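PDB 5CWW: nucleoporin NUP82, which probably serves as a structural component of the nuclear pore complex and as a docking partner for transport factors passing through it. Local coordinates for residues B[166-171]-B[192-197]; B[196-201]-B[234-239]; B[271-276]-B[444-449]; B[308-313]-B[329-334]. All coordinates share one frame; numbering follows the deposited sequence.

Contact 1: residues B[166-171]-B[192-197]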
loop_
_atom_site.group_PDB
_atom_site.type_symbol
_atom_site.label_atom_id
_atom_site.label_comp_id
_atom_site.label_asym_id
_atom_site.label_seq_id
_atom_site.Cartn_x
_atom_site.Cartn_y
_atom_site.Cartn_z
ATOM N N THR B 166 20.671 -1.511 -5.218
ATOM C CA THR B 166 20.752 -2.957 -5.011
ATOM C C THR B 166 19.446 -3.513 -4.445
ATOM O O THR B 166 19.338 -4.712 -4.181
ATOM C CB THR B 166 21.913 -3.329 -4.061
ATOM O OG1 THR B 166 21.612 -2.895 -2.729
ATOM C CG2 THR B 166 23.215 -2.689 -4.524
ATOM N N THR B 167 18.462 -2.635 -4.268
ATOM C CA THR B 167 17.189 -2.996 -3.651
ATOM C C THR B 167 16.068 -3.039 -4.688
ATOM O O THR B 167 15.468 -4.087 -4.927
ATOM C CB THR B 167 16.815 -1.999 -2.537
ATOM O OG1 THR B 167 17.898 -1.899 -1.603
ATOM C CG2 THR B 167 15.560 -2.447 -1.808
ATOM N N HIS B 168 15.785 -1.893 -5.295
ATOM C CA HIS B 168 14.755 -1.810 -6.322
ATOM C C HIS B 168 15.370 -2.093 -7.690
ATOM O O HIS B 168 15.766 -1.179 -8.415
ATOM C CB HIS B 168 14.075 -0.442 -6.288
ATOM C CG HIS B 168 13.250 -0.217 -5.059
ATOM N ND1 HIS B 168 12.239 -1.073 -4.677
ATOM C CD2 HIS B 168 13.283 0.763 -4.125
ATOM C CE1 HIS B 168 11.685 -0.630 -3.562
ATOM N NE2 HIS B 168 12.301 0.484 -3.207
ATOM N N VAL B 169 15.438 -3.378 -8.023
ATOM C CA VAL B 169 16.122 -3.855 -9.218
ATOM C C VAL B 169 15.267 -4.921 -9.898
ATOM O O VAL B 169 14.402 -5.527 -9.265
ATOM C CB VAL B 169 17.511 -4.442 -8.870
ATOM C CG1 VAL B 169 18.347 -4.656 -10.122
ATOM C CG2 VAL B 169 18.249 -3.521 -7.920
ATOM N N THR B 170 15.513 -5.149 -11.183
ATOM C CA THR B 170 14.752 -6.128 -11.949
ATOM C C THR B 170 14.940 -7.551 -11.428
ATOM O O THR B 170 14.111 -8.423 -11.689
ATOM C CB THR B 170 15.134 -6.089 -13.439
ATOM O OG1 THR B 170 16.560 -6.140 -13.573
ATOM C CG2 THR B 170 14.615 -4.815 -14.094
ATOM N N SER B 171 16.022 -7.786 -10.691
ATOM C CA SER B 171 16.307 -9.117 -10.162
ATOM C C SER B 171 15.622 -9.352 -8.816
ATOM O O SER B 171 15.709 -10.448 -8.261
ATOM C CB SER B 171 17.820 -9.331 -10.024
ATOM O OG SER B 171 18.404 -8.391 -9.139
ATOM N N THR B 192 8.369 3.241 -0.015
ATOM C CA THR B 192 8.168 2.339 -1.142
ATOM C C THR B 192 7.659 0.996 -0.636
ATOM O O THR B 192 7.997 0.564 0.467
ATOM C CB THR B 192 9.465 2.131 -1.957
ATOM O OG1 THR B 192 10.483 1.544 -1.132
ATOM C CG2 THR B 192 9.966 3.460 -2.515
ATOM N N VAL B 193 6.824 0.351 -1.443
ATOM C CA VAL B 193 6.274 -0.954 -1.112
ATOM C C VAL B 193 6.377 -1.856 -2.334
ATOM O O VAL B 193 6.025 -1.455 -3.446
ATOM C CB VAL B 193 4.800 -0.860 -0.652
ATOM C CG1 VAL B 193 4.311 -2.207 -0.141
ATOM C CG2 VAL B 193 4.640 0.201 0.427
ATOM N N THR B 194 6.866 -3.074 -2.115
ATOM C CA THR B 194 7.033 -4.052 -3.182
ATOM C C THR B 194 5.917 -5.087 -3.141
ATOM O O THR B 194 5.203 -5.193 -2.143
ATOM C CB THR B 194 8.394 -4.767 -3.072
ATOM O OG1 THR B 194 8.526 -5.342 -1.768
ATOM C CG2 THR B 194 9.533 -3.786 -3.299
ATOM N N GLU B 195 5.764 -5.834 -4.233
ATOM C CA GLU B 195 4.786 -6.917 -4.302
ATOM C C GLU B 195 4.926 -7.909 -3.155
ATOM O O GLU B 195 3.928 -8.395 -2.629
ATOM C CB GLU B 195 4.910 -7.673 -5.627
ATOM C CG GLU B 195 4.220 -7.007 -6.799
ATOM C CD GLU B 195 4.193 -7.891 -8.031
ATOM O OE1 GLU B 195 5.097 -8.743 -8.175
ATOM O OE2 GLU B 195 3.263 -7.738 -8.853
ATOM N N ASP B 196 6.162 -8.201 -2.758
ATOM C CA ASP B 196 6.399 -9.170 -1.691
ATOM C C ASP B 196 6.319 -8.498 -0.320
ATOM O O ASP B 196 6.897 -8.975 0.655
ATOM C CB ASP B 196 7.750 -9.873 -1.885
ATOM C CG ASP B 196 8.935 -8.927 -1.797
ATOM O OD1 ASP B 196 8.756 -7.707 -1.986
ATOM O OD2 ASP B 196 10.056 -9.416 -1.548
ATOM N N ALA B 197 5.591 -7.384 -0.265
ATOM C CA ALA B 197 5.179 -6.767 0.993
ATOM C C ALA B 197 6.348 -6.346 1.878
ATOM O O ALA B 197 6.316 -6.545 3.092
ATOM C CB ALA B 197 4.262 -7.720 1.760
#
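His168 and Thr194 bring the two backbones closest, their CA atoms 8.6 Å apart, with the loop 166-171 turning sharply at His168 in an inverse gamma turn opposite the end of strand 189-194. The strand belongs to a four-stranded blade of the N-terminal beta-propeller domain; the loop arrives from the preceding blade, and the His-Thr-Trp chain it completes resembles the network of WD40 blades. The side chains of His168 and Thr192 approach from opposite directions. NE2 of His168 lies 3.0 Å from OG1 of Thr192, a hydrogen bond somewhat bent at 141°, and the hydroxyl sits in the plane of the imidazole at its edge. The same OG1 is held by the indole NE1 of Trp202 on the next strand, so two partners grip one buried oxygen. Replacing His168 by a leucine would probably leave the Thr192 hydroxyl without its loop partner and cut the polar link between loop and strand. With chi1 of 55°, Thr194 wedges OG1 between its own backbone N and carbonyl carbon, hydrogen-bonded to the amide of Ile198 just past the type I turn 194-197. Its methyl CG2 lies at the imidazole edge, 3.8 Å from CE1 of His168.

Contact 2: residues B[196-201]-B[234-239]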
loop_
_atom_site.group_PDB
_atom_site.type_symbol
_atom_site.label_atom_id
_atom_site.label_comp_id
_atom_site.label_asym_id
_atom_site.label_seq_id
_atom_site.Cartn_x
_atom_site.Cartn_y
_atom_site.Cartn_z
ATOM N N ASP B 196 6.162 -8.201 -2.758
ATOM C CA ASP B 196 6.399 -9.170 -1.691
ATOM C C ASP B 196 6.319 -8.498 -0.320
ATOM O O ASP B 196 6.897 -8.975 0.655
ATOM C CB ASP B 196 7.750 -9.873 -1.885
ATOM C CG ASP B 196 8.935 -8.927 -1.797
ATOM O OD1 ASP B 196 8.756 -7.707 -1.986
ATOM O OD2 ASP B 196 10.056 -9.416 -1.548
ATOM N N ALA B 197 5.591 -7.384 -0.265
ATOM C CA ALA B 197 5.179 -6.767 0.993
ATOM C C ALA B 197 6.348 -6.346 1.878
ATOM O O ALA B 197 6.316 -6.545 3.092
ATOM C CB ALA B 197 4.262 -7.720 1.760
ATOM N N ILE B 198 7.377 -5.765 1.271
ATOM C CA ILE B 198 8.442 -5.144 2.043
ATOM C C ILE B 198 8.256 -3.632 2.020
ATOM O O ILE B 198 8.212 -3.017 0.955
ATOM C CB ILE B 198 9.831 -5.521 1.507
ATOM C CG1 ILE B 198 10.028 -7.038 1.605
ATOM C CG2 ILE B 198 10.915 -4.809 2.300
ATOM C CD1 ILE B 198 11.158 -7.556 0.775
ATOM N N VAL B 199 8.142 -3.047 3.208
ATOM C CA VAL B 199 7.935 -1.613 3.362
ATOM C C VAL B 199 9.266 -0.953 3.689
ATOM O O VAL B 199 9.949 -1.353 4.633
ATOM C CB VAL B 199 6.907 -1.301 4.470
ATOM C CG1 VAL B 199 6.719 0.205 4.633
ATOM C CG2 VAL B 199 5.575 -1.971 4.160
ATOM N N ARG B 200 9.633 0.049 2.899
ATOM C CA ARG B 200 10.904 0.738 3.081
ATOM C C ARG B 200 10.723 2.247 3.155
ATOM O O ARG B 200 10.146 2.862 2.258
ATOM C CB ARG B 200 11.868 0.374 1.950
ATOM C CG ARG B 200 12.583 -0.950 2.172
ATOM C CD ARG B 200 13.521 -1.273 1.025
ATOM N NE ARG B 200 12.843 -2.024 -0.028
ATOM C CZ ARG B 200 12.968 -3.331 -0.241
ATOM N NH1 ARG B 200 13.765 -4.073 0.513
ATOM N NH2 ARG B 200 12.294 -3.899 -1.230
ATOM N N VAL B 201 11.210 2.822 4.250
ATOM C CA VAL B 201 11.185 4.262 4.460
ATOM C C VAL B 201 12.537 4.873 4.082
ATOM O O VAL B 201 13.570 4.515 4.654
ATOM C CB VAL B 201 10.858 4.608 5.925
ATOM C CG1 VAL B 201 10.784 6.123 6.116
ATOM C CG2 VAL B 201 9.546 3.943 6.357
ATOM N N PHE B 234 12.226 -8.090 11.998
ATOM C CA PHE B 234 11.302 -7.721 10.928
ATOM C C PHE B 234 12.048 -7.114 9.750
ATOM O O PHE B 234 11.432 -6.659 8.785
ATOM C CB PHE B 234 10.255 -6.730 11.438
ATOM C CG PHE B 234 9.642 -7.119 12.747
ATOM C CD1 PHE B 234 9.019 -8.347 12.895
ATOM C CD2 PHE B 234 9.688 -6.261 13.829
ATOM C CE1 PHE B 234 8.455 -8.709 14.101
ATOM C CE2 PHE B 234 9.126 -6.617 15.039
ATOM C CZ PHE B 234 8.507 -7.843 15.175
ATOM N N GLY B 235 13.375 -7.113 9.836
ATOM C CA GLY B 235 14.211 -6.466 8.843
ATOM C C GLY B 235 14.391 -7.297 7.589
ATOM O O GLY B 235 13.789 -8.361 7.437
ATOM N N VAL B 236 15.229 -6.798 6.687
ATOM C CA VAL B 236 15.505 -7.469 5.426
ATOM C C VAL B 236 17.007 -7.655 5.263
ATOM O O VAL B 236 17.796 -6.772 5.603
ATOM C CB VAL B 236 14.952 -6.675 4.226
ATOM C CG1 VAL B 236 15.209 -7.420 2.925
ATOM C CG2 VAL B 236 13.462 -6.419 4.400
ATOM N N SER B 237 17.391 -8.813 4.743
ATOM C CA SER B 237 18.791 -9.130 4.521
ATOM C C SER B 237 19.206 -8.793 3.100
ATOM O O SER B 237 18.529 -9.162 2.141
ATOM C CB SER B 237 19.057 -10.606 4.798
ATOM O OG SER B 237 20.385 -10.940 4.435
ATOM N N THR B 238 20.330 -8.099 2.976
ATOM C CA THR B 238 20.898 -7.789 1.674
ATOM C C THR B 238 21.280 -9.076 0.947
ATOM O O THR B 238 21.196 -9.152 -0.278
ATOM C CB THR B 238 22.134 -6.875 1.815
ATOM O OG1 THR B 238 21.736 -5.629 2.400
ATOM C CG2 THR B 238 22.784 -6.607 0.461
ATOM N N SER B 239 21.684 -10.086 1.713
ATOM C CA SER B 239 22.123 -11.358 1.149
ATOM C C SER B 239 20.966 -12.243 0.687
ATOM O O SER B 239 21.151 -13.123 -0.153
ATOM C CB SER B 239 22.959 -12.122 2.176
ATOM O OG SER B 239 24.050 -11.339 2.624
#
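Ile198 and Val236 mark the nearest approach of the backbones, CA to CA 8.2 Å, where the irregular segment 234-239 passes the start of strand 198-203 without a hydrogen bond between them. The strand is the third of a four-stranded antiparallel propeller blade, and the loop, which leads on toward the next blade, lies against it through apolar side chains. CG2 of Ile198 meets CG2 of Val236 at 3.7 Å, methyl against methyl, the two side chains inclined to one another. With CG1 beside the backbone N (chi1 -61°), Ile198 sets CG2 anti to that N and toward the loop. The other valine branch, CG1, comes to the edge of the Arg200 guanidinium, a looser approach of 4.4 Å from NH1 of Arg200. That arginine bends at chi3 (-89°), folding its flat group back over the strand. There the group is sandwiched between methyls: CG2 of Thr167, from the loop before the blade, covers one face and Ile198 the other. Covered on both faces, the guanidinium is likely to be hindered from turning. On the strand's side, CG2 of Ile198 stands 3.4 Å above the guanidinium plane of Arg200, displaced toward its rim.

Contact 3: residues B[271-276]-B[444-449]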
loop_
_atom_site.group_PDB
_atom_site.type_symbol
_atom_site.label_atom_id
_atom_site.label_comp_id
_atom_site.label_asym_id
_atom_site.label_seq_id
_atom_site.Cartn_x
_atom_site.Cartn_y
_atom_site.Cartn_z
ATOM N N THR B 271 -0.526 6.319 9.700
ATOM C CA THR B 271 -1.077 5.008 9.391
ATOM C C THR B 271 -0.877 4.674 7.923
ATOM O O THR B 271 -1.409 5.354 7.047
ATOM C CB THR B 271 -2.575 4.931 9.732
ATOM O OG1 THR B 271 -2.775 5.324 11.095
ATOM C CG2 THR B 271 -3.100 3.511 9.532
ATOM N N LEU B 272 -0.103 3.627 7.660
ATOM C CA LEU B 272 0.050 3.117 6.304
ATOM C C LEU B 272 -0.983 2.028 6.061
ATOM O O LEU B 272 -1.073 1.062 6.821
ATOM C CB LEU B 272 1.461 2.572 6.072
ATOM C CG LEU B 272 1.731 2.031 4.664
ATOM C CD1 LEU B 272 1.661 3.151 3.630
ATOM C CD2 LEU B 272 3.087 1.327 4.606
ATOM N N TRP B 273 -1.772 2.206 5.009
ATOM C CA TRP B 273 -2.792 1.243 4.623
ATOM C C TRP B 273 -2.320 0.447 3.416
ATOM O O TRP B 273 -1.700 1.006 2.512
ATOM C CB TRP B 273 -4.106 1.957 4.301
ATOM C CG TRP B 273 -4.842 2.460 5.502
ATOM C CD1 TRP B 273 -4.695 3.677 6.106
ATOM C CD2 TRP B 273 -5.854 1.768 6.240
ATOM N NE1 TRP B 273 -5.554 3.784 7.174
ATOM C CE2 TRP B 273 -6.276 2.623 7.278
ATOM C CE3 TRP B 273 -6.445 0.507 6.124
ATOM C CZ2 TRP B 273 -7.256 2.256 8.196
ATOM C CZ3 TRP B 273 -7.421 0.145 7.035
ATOM C CH2 TRP B 273 -7.816 1.016 8.056
ATOM N N LEU B 274 -2.628 -0.848 3.394
ATOM C CA LEU B 274 -2.231 -1.706 2.282
ATOM C C LEU B 274 -3.368 -2.590 1.798
ATOM O O LEU B 274 -4.176 -3.076 2.592
ATOM C CB LEU B 274 -1.056 -2.594 2.683
ATOM C CG LEU B 274 0.217 -1.888 3.149
ATOM C CD1 LEU B 274 0.258 -1.800 4.672
ATOM C CD2 LEU B 274 1.440 -2.603 2.609
ATOM N N ALA B 275 -3.396 -2.810 0.487
ATOM C CA ALA B 275 -4.360 -3.706 -0.132
ATOM C C ALA B 275 -3.635 -4.784 -0.926
ATOM O O ALA B 275 -2.805 -4.486 -1.785
ATOM C CB ALA B 275 -5.311 -2.929 -1.028
ATOM N N MET B 276 -3.960 -6.036 -0.621
ATOM C CA MET B 276 -3.383 -7.189 -1.297
ATOM C C MET B 276 -4.264 -7.603 -2.466
ATOM O O MET B 276 -5.478 -7.408 -2.431
ATOM C CB MET B 276 -3.234 -8.357 -0.321
ATOM C CG MET B 276 -2.542 -7.997 0.985
ATOM S SD MET B 276 -0.814 -7.521 0.760
ATOM C CE MET B 276 -0.348 -7.167 2.450
ATOM N N ASP B 444 -14.354 1.405 14.478
ATOM C CA ASP B 444 -13.610 1.097 15.691
ATOM C C ASP B 444 -12.452 2.064 15.897
ATOM O O ASP B 444 -12.100 2.388 17.030
ATOM C CB ASP B 444 -13.107 -0.346 15.647
ATOM C CG ASP B 444 -14.240 -1.359 15.711
ATOM O OD1 ASP B 444 -15.273 -1.059 16.350
ATOM O OD2 ASP B 444 -14.104 -2.451 15.122
ATOM N N GLY B 445 -11.857 2.519 14.801
ATOM C CA GLY B 445 -10.790 3.498 14.866
ATOM C C GLY B 445 -9.426 2.853 14.972
ATOM O O GLY B 445 -8.998 2.458 16.056
ATOM N N VAL B 446 -8.745 2.738 13.837
ATOM C CA VAL B 446 -7.386 2.219 13.813
ATOM C C VAL B 446 -6.467 3.150 14.595
ATOM O O VAL B 446 -6.458 4.360 14.371
ATOM C CB VAL B 446 -6.866 2.059 12.374
ATOM C CG1 VAL B 446 -5.398 1.605 12.363
ATOM C CG2 VAL B 446 -7.731 1.070 11.618
ATOM N N GLU B 447 -5.708 2.574 15.522
ATOM C CA GLU B 447 -4.819 3.342 16.382
ATOM C C GLU B 447 -3.473 2.646 16.543
ATOM O O GLU B 447 -3.282 1.518 16.084
ATOM C CB GLU B 447 -5.467 3.562 17.750
ATOM C CG GLU B 447 -5.904 2.279 18.439
ATOM C CD GLU B 447 -6.605 2.533 19.760
ATOM O OE1 GLU B 447 -6.417 3.626 20.337
ATOM O OE2 GLU B 447 -7.353 1.643 20.213
ATOM N N ALA B 448 -2.547 3.330 17.207
ATOM C CA ALA B 448 -1.206 2.810 17.432
ATOM C C ALA B 448 -1.251 1.478 18.163
ATOM O O ALA B 448 -1.891 1.356 19.209
ATOM C CB ALA B 448 -0.386 3.809 18.215
ATOM N N GLN B 449 -0.575 0.479 17.604
ATOM C CA GLN B 449 -0.451 -0.817 18.257
ATOM C C GLN B 449 0.882 -1.482 17.937
ATOM O O GLN B 449 1.399 -1.377 16.821
ATOM C CB GLN B 449 -1.603 -1.740 17.848
ATOM C CG GLN B 449 -2.958 -1.307 18.386
ATOM C CD GLN B 449 -4.015 -2.387 18.276
ATOM O OE1 GLN B 449 -3.717 -3.581 18.358
ATOM N NE2 GLN B 449 -5.262 -1.972 18.091
HETATM O O HOH W 1 -5.503 5.323 11.478
#
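Val446 packs against Thr271 and Trp273 in a small, buried, largely apolar contact between neighbouring blades of the beta-propeller. Strand 272-276 is the second strand of one four-stranded blade, while 444-449 is a loop that follows strand 437-441 of the next; the closest CA atoms, those of Thr271 and Glu447, are 8.1 Å apart. No direct hydrogen bond joins the segments. The valine splits its two methyls between the two partners. CG2 meets the far benzene end of the indole, 3.6 Å from CH2 of Trp273 and almost as near to CZ2, approaching the ring at a slant as the two side chains pass in opposite directions. CG1, set opposite the backbone N (chi1 176°), is turned to the threonine and lies 4.1 Å from CG2 of Thr271. The indole also touches Ile392 and Val394 of strand 389-395 and meets the ring of Phe373, so it is wedged between the sheets. The Asp442 carboxylate accepts the amides of Gly445 and Val446, which steadies the loop. A water supplies the polar link: it donates to both OG1 of Thr271, which is also bonded to the carbonyl of Trp267, and the valine carbonyl. Its distances are 2.8 Å to OG1 of Thr271 and 3.2 Å to O of Val446.

Contact 4: residues B[308-313]-B[329-334]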
loop_
_atom_site.group_PDB
_atom_site.type_symbol
_atom_site.label_atom_id
_atom_site.label_comp_id
_atom_site.label_asym_id
_atom_site.label_seq_id
_atom_site.Cartn_x
_atom_site.Cartn_y
_atom_site.Cartn_z
ATOM N N ALA B 308 -7.067 9.663 27.555
ATOM C CA ALA B 308 -8.447 9.216 27.692
ATOM C C ALA B 308 -8.546 7.697 27.630
ATOM O O ALA B 308 -9.350 7.092 28.339
ATOM C CB ALA B 308 -9.315 9.844 26.614
ATOM N N LYS B 309 -7.726 7.083 26.783
ATOM C CA LYS B 309 -7.764 5.636 26.611
ATOM C C LYS B 309 -7.190 4.924 27.834
ATOM O O LYS B 309 -7.668 3.857 28.221
ATOM C CB LYS B 309 -6.999 5.221 25.355
ATOM C CG LYS B 309 -7.319 3.808 24.900
ATOM C CD LYS B 309 -6.349 3.311 23.844
ATOM C CE LYS B 309 -6.794 1.967 23.292
ATOM N NZ LYS B 309 -6.967 0.939 24.361
ATOM N N VAL B 310 -6.163 5.516 28.436
ATOM C CA VAL B 310 -5.595 4.988 29.672
ATOM C C VAL B 310 -6.627 5.056 30.790
ATOM O O VAL B 310 -6.762 4.121 31.582
ATOM C CB VAL B 310 -4.329 5.767 30.094
ATOM C CG1 VAL B 310 -3.855 5.345 31.484
ATOM C CG2 VAL B 310 -3.220 5.565 29.073
ATOM N N ALA B 311 -7.352 6.169 30.850
ATOM C CA ALA B 311 -8.364 6.367 31.877
ATOM C C ALA B 311 -9.460 5.313 31.762
ATOM O O ALA B 311 -9.832 4.680 32.749
ATOM C CB ALA B 311 -8.958 7.765 31.775
ATOM N N ALA B 312 -9.967 5.127 30.547
ATOM C CA ALA B 312 -11.038 4.170 30.299
ATOM C C ALA B 312 -10.591 2.749 30.628
ATOM O O ALA B 312 -11.361 1.956 31.168
ATOM C CB ALA B 312 -11.498 4.258 28.853
ATOM N N ALA B 313 -9.343 2.434 30.301
ATOM C CA ALA B 313 -8.808 1.099 30.543
ATOM C C ALA B 313 -8.660 0.839 32.038
ATOM O O ALA B 313 -8.890 -0.275 32.509
ATOM C CB ALA B 313 -7.471 0.930 29.840
ATOM N N GLN B 329 1.245 0.936 25.920
ATOM C CA GLN B 329 2.194 1.105 24.829
ATOM C C GLN B 329 2.090 2.498 24.214
ATOM O O GLN B 329 3.102 3.125 23.905
ATOM C CB GLN B 329 1.975 0.034 23.761
ATOM C CG GLN B 329 2.487 -1.343 24.164
ATOM C CD GLN B 329 2.228 -2.400 23.107
ATOM O OE1 GLN B 329 1.326 -2.262 22.280
ATOM N NE2 GLN B 329 3.028 -3.457 23.121
ATOM N N GLN B 330 0.863 2.981 24.047
ATOM C CA GLN B 330 0.635 4.311 23.493
ATOM C C GLN B 330 1.150 5.398 24.429
ATOM O O GLN B 330 1.683 6.411 23.982
ATOM C CB GLN B 330 -0.852 4.533 23.220
ATOM C CG GLN B 330 -1.382 3.784 22.012
ATOM C CD GLN B 330 -2.805 4.181 21.666
ATOM O OE1 GLN B 330 -3.394 5.046 22.314
ATOM N NE2 GLN B 330 -3.365 3.552 20.640
ATOM N N LEU B 331 0.980 5.186 25.729
ATOM C CA LEU B 331 1.461 6.137 26.721
ATOM C C LEU B 331 2.986 6.165 26.743
ATOM O O LEU B 331 3.599 7.217 26.926
ATOM C CB LEU B 331 0.915 5.787 28.106
ATOM C CG LEU B 331 1.392 6.665 29.264
ATOM C CD1 LEU B 331 1.120 8.134 28.983
ATOM C CD2 LEU B 331 0.723 6.234 30.559
ATOM N N GLU B 332 3.594 4.999 26.550
ATOM C CA GLU B 332 5.045 4.889 26.498
ATOM C C GLU B 332 5.584 5.609 25.263
ATOM O O GLU B 332 6.577 6.333 25.331
ATOM C CB GLU B 332 5.461 3.419 26.492
ATOM C CG GLU B 332 6.955 3.190 26.622
ATOM C CD GLU B 332 7.305 1.723 26.781
ATOM O OE1 GLU B 332 6.376 0.887 26.809
ATOM O OE2 GLU B 332 8.510 1.406 26.878
ATOM N N TRP B 333 4.904 5.411 24.139
ATOM C CA TRP B 333 5.236 6.093 22.893
ATOM C C TRP B 333 5.194 7.611 23.069
ATOM O O TRP B 333 6.124 8.316 22.678
ATOM C CB TRP B 333 4.270 5.651 21.791
ATOM C CG TRP B 333 4.540 6.228 20.438
ATOM C CD1 TRP B 333 5.416 5.753 19.506
ATOM C CD2 TRP B 333 3.910 7.373 19.849
ATOM N NE1 TRP B 333 5.378 6.535 18.377
ATOM C CE2 TRP B 333 4.460 7.536 18.562
ATOM C CE3 TRP B 333 2.938 8.276 20.286
ATOM C CZ2 TRP B 333 4.073 8.569 17.712
ATOM C CZ3 TRP B 333 2.554 9.299 19.440
ATOM C CH2 TRP B 333 3.122 9.437 18.168
ATOM N N MET B 334 4.116 8.104 23.672
ATOM C CA MET B 334 3.928 9.539 23.863
ATOM C C MET B 334 4.954 10.138 24.823
ATOM O O MET B 334 5.362 11.288 24.658
ATOM C CB MET B 334 2.515 9.822 24.382
ATOM C CG MET B 334 2.208 11.305 24.598
ATOM S SD MET B 334 2.468 12.314 23.124
ATOM C CE MET B 334 1.205 11.657 22.034
#
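Val310 and Leu331 face each other across two helices, 298-315 and 321-338, that run antiparallel as a helical hairpin inserted between the third and fourth strands of a propeller blade. Their CA atoms are 7.7 Å apart, yet the touch is light: CG2 of Val310 rests against both CB and the CD2 methyl of Leu331 at 4.3 Å. One residue earlier on each helix, Lys309 and Gln330 cross at about a right angle. The lysine runs out straight from CB through CE and bends only at its last torsion (chi4 -56°), which places its aliphatic shaft, not its ammonium group, beside the amide: CD of Lys309 lies 3.8 Å from OE1 of Gln330. Gln330 is extended beyond CG, and its NE2 points to the loop 444-449, donating to the carbonyl of Ala448 and to OE1 of Glu447. These two bonds fix the rotation of the amide and leave OE1 turned to the lysine methylenes. With no hydrogen bond between the segments, the hairpin is joined here by van der Waals contact alone, while the glutamine's polar grip is spent on the propeller; the nearby Glu447 carboxylate would probably favour the lysine's positive charge.

Overall arrangement
From the N terminus, contact 1 closes first, returning the loop between two blades to a strand of the second. Contact 2 opens on residues 196-197, where contact 1 ends, and folds the following loop onto the adjacent strand of the same blade; Arg200 bridges the two. Contact 3 closes a far longer loop, tying the next blade to the one after it, and touches both earlier contacts through Leu272 and Leu274, which pack on Val199 and Val193. Contact 4 is nested inside that loop: its helical hairpin projects from the blade, and Gln330 binds residues of 444-449. Contacts 1 and 4 stay apart, nearest atoms about 19 Å away.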